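Long-range contacts in transcriptional anti-antiactivator ExsC (Pseudomonas aeruginosa, PDB 3KXY), which binds the antiactivator ExsD and inhibits it, which leads to ExsA-dependent transcription of type III secretion genes: residues K6-L11 against L23-E28; L54-V59 against D120-W125; F82-G87 against L97-L102. The protein carries 2 engineered substitutions. All blocks are in the same frame, centred on the assembly; numbering follows the deposited sequence.

Contact 1 of 3, residues K6-L11 against L23-E28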
loop_
_atom_site.group_PDB
_atom_site.type_symbol
_atom_site.label_atom_id
_atom_site.label_comp_id
_atom_site.label_asym_id
_atom_site.label_seq_id
_atom_site.Cartn_x
_atom_site.Cartn_y
_atom_site.Cartn_z
ATOM N N LYS J 6 -14.912 -12.062 -13.929
ATOM C CA LYS J 6 -13.696 -12.861 -13.863
ATOM C C LYS J 6 -13.340 -13.122 -12.403
ATOM O O LYS J 6 -12.914 -14.220 -12.043
ATOM C CB LYS J 6 -12.548 -12.147 -14.580
ATOM C CG LYS J 6 -11.433 -13.061 -15.076
ATOM C CD LYS J 6 -10.587 -13.606 -13.934
ATOM C CE LYS J 6 -9.488 -14.524 -14.450
ATOM N NZ LYS J 6 -8.669 -15.094 -13.344
ATOM N N VAL J 7 -13.526 -12.106 -11.564
ATOM C CA VAL J 7 -13.252 -12.233 -10.136
ATOM C C VAL J 7 -14.364 -13.004 -9.429
ATOM O O VAL J 7 -14.103 -13.811 -8.538
ATOM C CB VAL J 7 -13.064 -10.855 -9.467
ATOM C CG1 VAL J 7 -12.873 -11.009 -7.967
ATOM C CG2 VAL J 7 -11.880 -10.128 -10.082
ATOM N N ASN J 8 -15.606 -12.751 -9.830
ATOM C CA ASN J 8 -16.742 -13.493 -9.298
ATOM C C ASN J 8 -16.580 -14.989 -9.533
ATOM O O ASN J 8 -17.059 -15.807 -8.750
ATOM C CB ASN J 8 -18.050 -13.001 -9.922
ATOM C CG ASN J 8 -18.515 -11.684 -9.338
ATOM O OD1 ASN J 8 -18.214 -11.359 -8.188
ATOM N ND2 ASN J 8 -19.263 -10.919 -10.124
ATOM N N ARG J 9 -15.903 -15.335 -10.623
ATOM C CA ARG J 9 -15.629 -16.728 -10.957
ATOM C C ARG J 9 -14.619 -17.307 -9.976
ATOM O O ARG J 9 -14.708 -18.469 -9.586
ATOM C CB ARG J 9 -15.090 -16.828 -12.386
ATOM C CG ARG J 9 -14.929 -18.248 -12.904
ATOM C CD ARG J 9 -16.234 -19.018 -12.802
ATOM N NE ARG J 9 -16.259 -20.185 -13.680
ATOM C CZ ARG J 9 -15.592 -21.310 -13.448
ATOM N NH1 ARG J 9 -14.831 -21.421 -12.368
ATOM N NH2 ARG J 9 -15.679 -22.321 -14.300
ATOM N N LEU J 10 -13.658 -16.479 -9.581
ATOM C CA LEU J 10 -12.620 -16.890 -8.648
ATOM C C LEU J 10 -13.184 -17.031 -7.237
ATOM O O LEU J 10 -12.807 -17.939 -6.496
ATOM C CB LEU J 10 -11.463 -15.886 -8.668
ATOM C CG LEU J 10 -10.226 -16.184 -7.816
ATOM C CD1 LEU J 10 -9.015 -15.451 -8.370
ATOM C CD2 LEU J 10 -10.456 -15.818 -6.358
ATOM N N LEU J 11 -14.090 -16.130 -6.870
ATOM C CA LEU J 11 -14.696 -16.157 -5.545
ATOM C C LEU J 11 -15.695 -17.303 -5.401
ATOM O O LEU J 11 -15.935 -17.794 -4.300
ATOM C CB LEU J 11 -15.366 -14.817 -5.235
ATOM C CG LEU J 11 -14.415 -13.628 -5.082
ATOM C CD1 LEU J 11 -15.186 -12.319 -4.997
ATOM C CD2 LEU J 11 -13.518 -13.808 -3.864
ATOM N N LEU J 23 -20.223 -16.802 -3.069
ATOM C CA LEU J 23 -19.444 -15.613 -2.748
ATOM C C LEU J 23 -19.288 -14.734 -3.981
ATOM O O LEU J 23 -18.776 -15.177 -5.009
ATOM C CB LEU J 23 -18.070 -16.001 -2.199
ATOM C CG LEU J 23 -17.174 -14.845 -1.750
ATOM C CD1 LEU J 23 -17.860 -14.031 -0.665
ATOM C CD2 LEU J 23 -15.830 -15.365 -1.268
ATOM N N SER J 24 -19.737 -13.487 -3.874
ATOM C CA SER J 24 -19.678 -12.552 -4.994
ATOM C C SER J 24 -19.465 -11.117 -4.520
ATOM O O SER J 24 -19.550 -10.827 -3.326
ATOM C CB SER J 24 -20.950 -12.653 -5.838
ATOM O OG SER J 24 -22.110 -12.535 -5.032
ATOM N N LEU J 25 -19.188 -10.224 -5.465
ATOM C CA LEU J 25 -18.937 -8.821 -5.147
ATOM C C LEU J 25 -20.222 -7.996 -5.158
ATOM O O LEU J 25 -21.206 -8.368 -5.801
ATOM C CB LEU J 25 -17.922 -8.229 -6.126
ATOM C CG LEU J 25 -16.543 -8.891 -6.162
ATOM C CD1 LEU J 25 -15.691 -8.297 -7.271
ATOM C CD2 LEU J 25 -15.841 -8.765 -4.818
ATOM N N ASP J 26 -20.203 -6.876 -4.442
ATOM C CA ASP J 26 -21.349 -5.974 -4.370
ATOM C C ASP J 26 -21.541 -5.199 -5.666
ATOM O O ASP J 26 -20.824 -5.411 -6.644
ATOM C CB ASP J 26 -21.171 -4.973 -3.226
ATOM C CG ASP J 26 -21.486 -5.568 -1.872
ATOM O OD1 ASP J 26 -21.563 -4.794 -0.895
ATOM O OD2 ASP J 26 -21.662 -6.801 -1.785
ATOM N N GLU J 27 -22.517 -4.298 -5.661
ATOM C CA GLU J 27 -22.696 -3.360 -6.758
ATOM C C GLU J 27 -21.512 -2.405 -6.741
ATOM O O GLU J 27 -21.115 -1.865 -7.775
ATOM C CB GLU J 27 -24.004 -2.584 -6.599
ATOM C CG GLU J 27 -25.225 -3.453 -6.330
ATOM C CD GLU J 27 -25.271 -3.980 -4.906
ATOM O OE1 GLU J 27 -24.586 -3.405 -4.033
ATOM O OE2 GLU J 27 -25.997 -4.965 -4.656
ATOM N N GLU J 28 -20.954 -2.204 -5.551
ATOM C CA GLU J 28 -19.752 -1.402 -5.374
ATOM C C GLU J 28 -18.509 -2.266 -5.542
ATOM O O GLU J 28 -17.383 -1.774 -5.465
ATOM C CB GLU J 28 -19.747 -0.749 -3.991
ATOM C CG GLU J 28 -20.720 0.407 -3.844
ATOM C CD GLU J 28 -20.275 1.638 -4.610
ATOM O OE1 GLU J 28 -19.078 1.721 -4.958
ATOM O OE2 GLU J 28 -21.119 2.523 -4.861
#

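Contact 2 of 3, residues L54-V59 against D120-W125. Engineered in segment 54-59: Val59 (natural residue Ala).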
loop_
_atom_site.group_PDB
_atom_site.type_symbol
_atom_site.label_atom_id
_atom_site.label_comp_id
_atom_site.label_asym_id
_atom_site.label_seq_id
_atom_site.Cartn_x
_atom_site.Cartn_y
_atom_site.Cartn_z
ATOM N N LEU J 54 -7.428 -5.803 -0.360
ATOM C CA LEU J 54 -7.761 -6.662 0.767
ATOM C C LEU J 54 -7.557 -5.924 2.085
ATOM O O LEU J 54 -6.424 -5.671 2.496
ATOM C CB LEU J 54 -6.908 -7.933 0.745
ATOM C CG LEU J 54 -6.880 -8.753 -0.548
ATOM C CD1 LEU J 54 -5.926 -9.926 -0.414
ATOM C CD2 LEU J 54 -8.268 -9.237 -0.914
ATOM N N GLU J 55 -8.658 -5.573 2.743
ATOM C CA GLU J 55 -8.594 -4.927 4.047
ATOM C C GLU J 55 -8.719 -5.962 5.159
ATOM O O GLU J 55 -9.464 -6.933 5.034
ATOM C CB GLU J 55 -9.693 -3.871 4.185
ATOM C CG GLU J 55 -9.545 -2.687 3.244
ATOM C CD GLU J 55 -10.632 -1.648 3.442
ATOM O OE1 GLU J 55 -11.532 -1.877 4.279
ATOM O OE2 GLU J 55 -10.586 -0.601 2.761
ATOM N N ALA J 56 -7.987 -5.749 6.248
ATOM C CA ALA J 56 -8.015 -6.671 7.375
ATOM C C ALA J 56 -8.025 -5.924 8.704
ATOM O O ALA J 56 -7.105 -5.165 9.004
ATOM C CB ALA J 56 -6.829 -7.620 7.310
ATOM N N ASP J 57 -9.072 -6.142 9.492
ATOM C CA ASP J 57 -9.168 -5.539 10.817
ATOM C C ASP J 57 -8.235 -6.249 11.793
ATOM O O ASP J 57 -8.336 -7.460 11.991
ATOM C CB ASP J 57 -10.609 -5.586 11.334
ATOM C CG ASP J 57 -11.552 -4.716 10.519
ATOM O OD1 ASP J 57 -11.084 -4.052 9.571
ATOM O OD2 ASP J 57 -12.762 -4.697 10.830
ATOM N N VAL J 58 -7.330 -5.488 12.398
ATOM C CA VAL J 58 -6.347 -6.046 13.319
ATOM C C VAL J 58 -6.786 -5.903 14.776
ATOM O O VAL J 58 -7.181 -6.882 15.409
ATOM C CB VAL J 58 -4.969 -5.391 13.127
ATOM C CG1 VAL J 58 -3.955 -5.996 14.084
ATOM C CG2 VAL J 58 -4.509 -5.547 11.686
ATOM N N VAL J 59 -6.715 -4.683 15.304
ATOM C CA VAL J 59 -7.100 -4.428 16.691
ATOM C C VAL J 59 -7.897 -3.140 16.865
ATOM O O VAL J 59 -7.955 -2.303 15.965
ATOM C CB VAL J 59 -5.873 -4.353 17.618
ATOM C CG1 VAL J 59 -5.373 -5.743 17.952
ATOM C CG2 VAL J 59 -4.776 -3.510 16.982
ATOM N N ASP J 120 -2.321 -14.253 8.657
ATOM C CA ASP J 120 -1.178 -14.604 9.494
ATOM C C ASP J 120 -0.618 -13.391 10.231
ATOM O O ASP J 120 -0.346 -13.453 11.430
ATOM C CB ASP J 120 -0.072 -15.253 8.659
ATOM C CG ASP J 120 -0.328 -16.723 8.388
ATOM O OD1 ASP J 120 0.390 -17.303 7.546
ATOM O OD2 ASP J 120 -1.241 -17.300 9.014
ATOM N N HIS J 121 -0.446 -12.290 9.505
ATOM C CA HIS J 121 0.094 -11.065 10.087
ATOM C C HIS J 121 -0.942 -10.335 10.935
ATOM O O HIS J 121 -0.622 -9.815 12.004
ATOM C CB HIS J 121 0.631 -10.143 8.992
ATOM C CG HIS J 121 1.934 -10.595 8.412
ATOM N ND1 HIS J 121 3.119 -9.924 8.625
ATOM C CD2 HIS J 121 2.242 -11.663 7.637
ATOM C CE1 HIS J 121 4.098 -10.553 8.001
ATOM N NE2 HIS J 121 3.593 -11.611 7.394
ATOM N N ALA J 122 -2.179 -10.300 10.453
ATOM C CA ALA J 122 -3.262 -9.632 11.164
ATOM C C ALA J 122 -3.460 -10.234 12.549
ATOM O O ALA J 122 -3.645 -9.513 13.528
ATOM C CB ALA J 122 -4.551 -9.712 10.362
ATOM N N GLU J 123 -3.422 -11.560 12.625
ATOM C CA GLU J 123 -3.581 -12.257 13.895
ATOM C C GLU J 123 -2.380 -12.019 14.797
ATOM O O GLU J 123 -2.501 -12.017 16.022
ATOM C CB GLU J 123 -3.775 -13.757 13.663
ATOM C CG GLU J 123 -5.059 -14.102 12.931
ATOM C CD GLU J 123 -5.233 -15.590 12.728
ATOM O OE1 GLU J 123 -4.216 -16.315 12.718
ATOM O OE2 GLU J 123 -6.390 -16.036 12.575
ATOM N N PHE J 124 -1.221 -11.817 14.181
ATOM C CA PHE J 124 0.017 -11.584 14.913
ATOM C C PHE J 124 0.026 -10.209 15.575
ATOM O O PHE J 124 0.351 -10.083 16.755
ATOM C CB PHE J 124 1.219 -11.737 13.980
ATOM C CG PHE J 124 2.535 -11.432 14.631
ATOM C CD1 PHE J 124 3.182 -12.387 15.394
ATOM C CD2 PHE J 124 3.130 -10.192 14.471
ATOM C CE1 PHE J 124 4.393 -12.109 15.991
ATOM C CE2 PHE J 124 4.341 -9.909 15.066
ATOM C CZ PHE J 124 4.974 -10.869 15.827
ATOM N N TRP J 125 -0.333 -9.182 14.812
ATOM C CA TRP J 125 -0.389 -7.822 15.341
ATOM C C TRP J 125 -1.606 -7.621 16.238
ATOM O O TRP J 125 -1.668 -6.665 17.010
ATOM C CB TRP J 125 -0.389 -6.795 14.206
ATOM C CG TRP J 125 0.894 -6.755 13.429
ATOM C CD1 TRP J 125 1.155 -7.379 12.243
ATOM C CD2 TRP J 125 2.094 -6.058 13.787
ATOM N NE1 TRP J 125 2.442 -7.111 11.840
ATOM C CE2 TRP J 125 3.039 -6.303 12.772
ATOM C CE3 TRP J 125 2.460 -5.250 14.868
ATOM C CZ2 TRP J 125 4.326 -5.769 12.804
ATOM C CZ3 TRP J 125 3.740 -4.721 14.899
ATOM C CH2 TRP J 125 4.655 -4.982 13.874
#

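Contact 3 of 3, residues F82-G87 against L97-L102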
loop_
_atom_site.group_PDB
_atom_site.type_symbol
_atom_site.label_atom_id
_atom_site.label_comp_id
_atom_site.label_asym_id
_atom_site.label_seq_id
_atom_site.Cartn_x
_atom_site.Cartn_y
_atom_site.Cartn_z
ATOM N N PHE J 82 7.098 -7.171 3.126
ATOM C CA PHE J 82 5.980 -8.069 3.385
ATOM C C PHE J 82 4.815 -7.809 2.436
ATOM O O PHE J 82 3.840 -8.560 2.423
ATOM C CB PHE J 82 5.504 -7.925 4.833
ATOM C CG PHE J 82 6.617 -7.933 5.843
ATOM C CD1 PHE J 82 7.173 -9.127 6.273
ATOM C CD2 PHE J 82 7.106 -6.746 6.364
ATOM C CE1 PHE J 82 8.198 -9.135 7.204
ATOM C CE2 PHE J 82 8.130 -6.748 7.294
ATOM C CZ PHE J 82 8.677 -7.945 7.714
ATOM N N ASP J 83 4.921 -6.744 1.646
ATOM C CA ASP J 83 3.835 -6.325 0.764
ATOM C C ASP J 83 2.568 -6.029 1.560
ATOM O O ASP J 83 1.461 -6.365 1.136
ATOM C CB ASP J 83 3.556 -7.384 -0.305
ATOM C CG ASP J 83 4.634 -7.439 -1.368
ATOM O OD1 ASP J 83 5.324 -6.417 -1.572
ATOM O OD2 ASP J 83 4.786 -8.502 -2.004
ATOM N N LEU J 84 2.743 -5.399 2.717
ATOM C CA LEU J 84 1.632 -5.055 3.594
ATOM C C LEU J 84 1.927 -3.750 4.321
ATOM O O LEU J 84 3.041 -3.537 4.796
ATOM C CB LEU J 84 1.406 -6.166 4.624
ATOM C CG LEU J 84 1.104 -7.574 4.105
ATOM C CD1 LEU J 84 1.384 -8.615 5.177
ATOM C CD2 LEU J 84 -0.330 -7.671 3.613
ATOM N N HIS J 85 0.930 -2.875 4.410
ATOM C CA HIS J 85 1.088 -1.633 5.155
ATOM C C HIS J 85 -0.105 -1.367 6.072
ATOM O O HIS J 85 -1.207 -1.860 5.832
ATOM C CB HIS J 85 1.334 -0.449 4.214
ATOM C CG HIS J 85 0.166 -0.110 3.342
ATOM N ND1 HIS J 85 -0.025 -0.677 2.101
ATOM C CD2 HIS J 85 -0.865 0.748 3.526
ATOM C CE1 HIS J 85 -1.127 -0.189 1.559
ATOM N NE2 HIS J 85 -1.656 0.678 2.405
ATOM N N PHE J 86 0.129 -0.589 7.124
ATOM C CA PHE J 86 -0.901 -0.301 8.116
ATOM C C PHE J 86 -1.748 0.912 7.754
ATOM O O PHE J 86 -1.281 1.839 7.092
ATOM C CB PHE J 86 -0.276 -0.091 9.498
ATOM C CG PHE J 86 0.133 -1.363 10.179
ATOM C CD1 PHE J 86 -0.776 -2.078 10.940
ATOM C CD2 PHE J 86 1.427 -1.840 10.065
ATOM C CE1 PHE J 86 -0.402 -3.249 11.572
ATOM C CE2 PHE J 86 1.807 -3.010 10.694
ATOM C CZ PHE J 86 0.891 -3.716 11.449
ATOM N N GLY J 87 -2.997 0.894 8.205
ATOM C CA GLY J 87 -3.915 2.002 8.016
ATOM C C GLY J 87 -4.881 2.070 9.181
ATOM O O GLY J 87 -4.899 1.178 10.026
ATOM N N LEU J 97 -4.549 -3.834 8.068
ATOM C CA LEU J 97 -3.476 -4.161 7.139
ATOM C C LEU J 97 -4.047 -4.212 5.729
ATOM O O LEU J 97 -5.159 -4.694 5.524
ATOM C CB LEU J 97 -2.838 -5.506 7.491
ATOM C CG LEU J 97 -1.871 -5.533 8.676
ATOM C CD1 LEU J 97 -1.398 -6.952 8.945
ATOM C CD2 LEU J 97 -0.690 -4.616 8.411
ATOM N N TYR J 98 -3.289 -3.712 4.759
ATOM C CA TYR J 98 -3.755 -3.702 3.379
ATOM C C TYR J 98 -2.839 -4.505 2.461
ATOM O O TYR J 98 -1.615 -4.407 2.540
ATOM C CB TYR J 98 -3.893 -2.268 2.864
ATOM C CG TYR J 98 -4.681 -1.362 3.781
ATOM C CD1 TYR J 98 -6.037 -1.571 4.001
ATOM C CD2 TYR J 98 -4.071 -0.294 4.422
ATOM C CE1 TYR J 98 -6.759 -0.744 4.840
ATOM C CE2 TYR J 98 -4.785 0.539 5.261
ATOM C CZ TYR J 98 -6.127 0.309 5.468
ATOM O OH TYR J 98 -6.835 1.139 6.305
ATOM N N ALA J 99 -3.452 -5.303 1.595
ATOM C CA ALA J 99 -2.727 -6.065 0.590
ATOM C C ALA J 99 -3.457 -5.945 -0.739
ATOM O O ALA J 99 -4.684 -5.875 -0.774
ATOM C CB ALA J 99 -2.620 -7.520 1.003
ATOM N N GLN J 100 -2.705 -5.915 -1.833
ATOM C CA GLN J 100 -3.313 -5.780 -3.150
ATOM C C GLN J 100 -2.806 -6.836 -4.126
ATOM O O GLN J 100 -1.699 -7.352 -3.981
ATOM C CB GLN J 100 -3.082 -4.376 -3.714
ATOM C CG GLN J 100 -1.623 -4.023 -3.936
ATOM C CD GLN J 100 -1.446 -2.622 -4.486
ATOM O OE1 GLN J 100 -2.354 -1.794 -4.413
ATOM N NE2 GLN J 100 -0.270 -2.349 -5.042
ATOM N N ILE J 101 -3.635 -7.153 -5.114
ATOM C CA ILE J 101 -3.281 -8.122 -6.141
ATOM C C ILE J 101 -3.591 -7.558 -7.520
ATOM O O ILE J 101 -4.742 -7.249 -7.828
ATOM C CB ILE J 101 -4.058 -9.439 -5.965
ATOM C CG1 ILE J 101 -3.874 -9.986 -4.548
ATOM C CG2 ILE J 101 -3.614 -10.461 -6.999
ATOM C CD1 ILE J 101 -4.661 -11.246 -4.278
ATOM N N LEU J 102 -2.560 -7.419 -8.348
ATOM C CA LEU J 102 -2.741 -6.934 -9.710
ATOM C C LEU J 102 -3.546 -7.938 -10.524
ATOM O O LEU J 102 -3.365 -9.148 -10.385
ATOM C CB LEU J 102 -1.388 -6.685 -10.374
ATOM C CG LEU J 102 -0.478 -5.664 -9.691
ATOM C CD1 LEU J 102 0.832 -5.525 -10.451
ATOM C CD2 LEU J 102 -1.180 -4.320 -9.574
#

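Contact 1 of 3, residues K6-L11 against L23-E28
Leu23 meets Leu11 where the loop after helix 3-18 comes back along the helix it has just left. This is the N-terminal helix of the type III secretion chaperone (CesT-like) fold. The loop then leads on to strand 30-35. Leu23 lies against the last residue of the 6-11 segment. Its CB is 3.5 Å from the main-chain O of Leu11, and its own main-chain O is 3.4 Å from CB of Leu11. The two side chains cross obliquely, and their CD2 methyls meet at 3.8 Å. With CG of Leu23 anti to the backbone N (chi1 -177°), that carbon is set next to CB of Leu11. Phe14 and Ala15, further along the same helix, also touch Leu23. A basic side chain of another protein's chain packs on it as well.

Ser24 adds little. Its CB is 3.8 Å from OD1 of Asn8, at the partly exposed side of the contact.

Leu25 supplies both the polar bond and the second apolar patch. Its backbone N donates to the side-chain OD1 of Asn8 over 3.1 Å, with an N-H...O angle of 155°. The donor N lies 23° out of the plane of the Asn8 carbonyl. A helix side chain thus takes up a backbone N-H of a loop that has no regular structure here. The side chain of Leu25 crosses both Leu11 and Val7 at about a right angle. Leu43 and Leu45 of strand 39-46 touch Leu11 and Leu25, respectively, so the contact continues onto the sheet. Phe111 of helix 108-128 also reaches Leu11. The isobutyl group of Leu25 divides its methyls between two helix residues: CD2 meets CD1 of Leu11 at 3.6 Å, and CD1 meets CG1 of Val7 at 4.0 Å.

Contact 2 of 3, residues L54-V59 against D120-W125
Val58 packs against segment 120-125 of helix 108-128 with its CG1 methyl. That methyl lies 3.6 Å from the main-chain O of Ala122 and 3.7 Å from CB of Trp125. It therefore sits against the helix between two residues about one turn apart. With CG1 anti to the backbone N (chi1 -179°), this methyl is the one set against the helix backbone. The other methyl, CG2, makes a looser contact with CB of Ala122. Two residues earlier on the strand, CB of Ala56 meets CB of Ala122 at 4.3 Å. Val59, an engineered residue (Ala in the natural sequence), touches the main-chain O of Trp125 with CG1 at 3.9 Å.

The small side chains of Ala56 and Ala122 go with a close approach of the two elements. The segment axes come within 7.3 Å and run nearly parallel, at 19°. Helix 108-128 here packs on one face of the antiparallel sheet of the CesT-type chaperone fold. The indole of Trp125 is directed off the strand and meets the Phe86 ring edge-to-face. Leu118 of the same helix also packs on Ala56, and Leu97 of the neighbouring strand on Val58. The strand is held from both sides in the sheet: Ala56 bonds through its backbone to Leu97, and Glu55 to Thr42.

No hydrogen bond joins the two segments. They are held by nondirectional contact of methyl groups with side-chain carbons and the helix main chain. Outside this contact, Asp120 and Glu123 form salt bridges with basic side chains of another protein's chain. The apolar side of the helix thus serves the fold, and these two charges serve binding.

Contact 3 of 3, residues F82-G87 against L97-L102
Phe86 carries a methyl of Leu97 over the centre of its ring. CD2 of Leu97 stands 3.4 Å from the ring centroid, 9° off the normal, in a CH-pi contact. The two side chains lie side by side and point the same way from a non-hydrogen-bonded antiparallel pair. Phe75 meets the Phe86 ring edge-to-face. On this same side Leu84 packs its CD2 on CB of Ala99 at 3.5 Å.

His85 and Tyr98 occupy the other face of the sheet. They form a hydrogen-bonded pair, in which Tyr98 N donates to His85 O over 3.0 Å. CG of His85 lies between the backbone N and the carbonyl carbon (chi1 67°), and the ring beyond it reaches the Tyr98 side chain. CB of Tyr98 lies over one face of this ring, 4.0 Å from its centroid. The two rings meet obliquely, with planes at 50°. CD2 of His85 lies in the plane of the Tyr98 ring, at its edge. Further out, CE2 of Tyr98 lies beside CA of Gly87, a residue with no side chain. The Tyr98 OH is hydrogen-bonded to OE1 of Gln96.

The second subunit covers the His85 and Tyr98 face. His85 stacks on His85 of that subunit, and His80 of that subunit meets both rings. Asp83 forms a salt bridge with Arg51 of that subunit.

Strands 85-89 and 94-102 form a beta hairpin at one edge of the five-stranded sheet. One face packs on helices, and the other enters the homodimer interface, an arrangement characteristic of class I type III secretion chaperones.

In the fold
Contacts 2 and 3 lie in the buried centre of the chain and touch each other. Strands 51-60 and 94-102 are neighbours in the sheet, so both contacts build on the same framework. Contact 3 is nested within the chain loop that contact 2 closes. Contact 1 stands apart, about 20 Å or more from both by centres, and is only partly buried. It fastens a loop to the N-terminal helix with one side-chain-to-backbone bond and leucine packing. Contact 2 joins helix to sheet by apolar packing alone. Contact 3 pairs two strands, adds aromatic contacts, and has one face in the dimer interface.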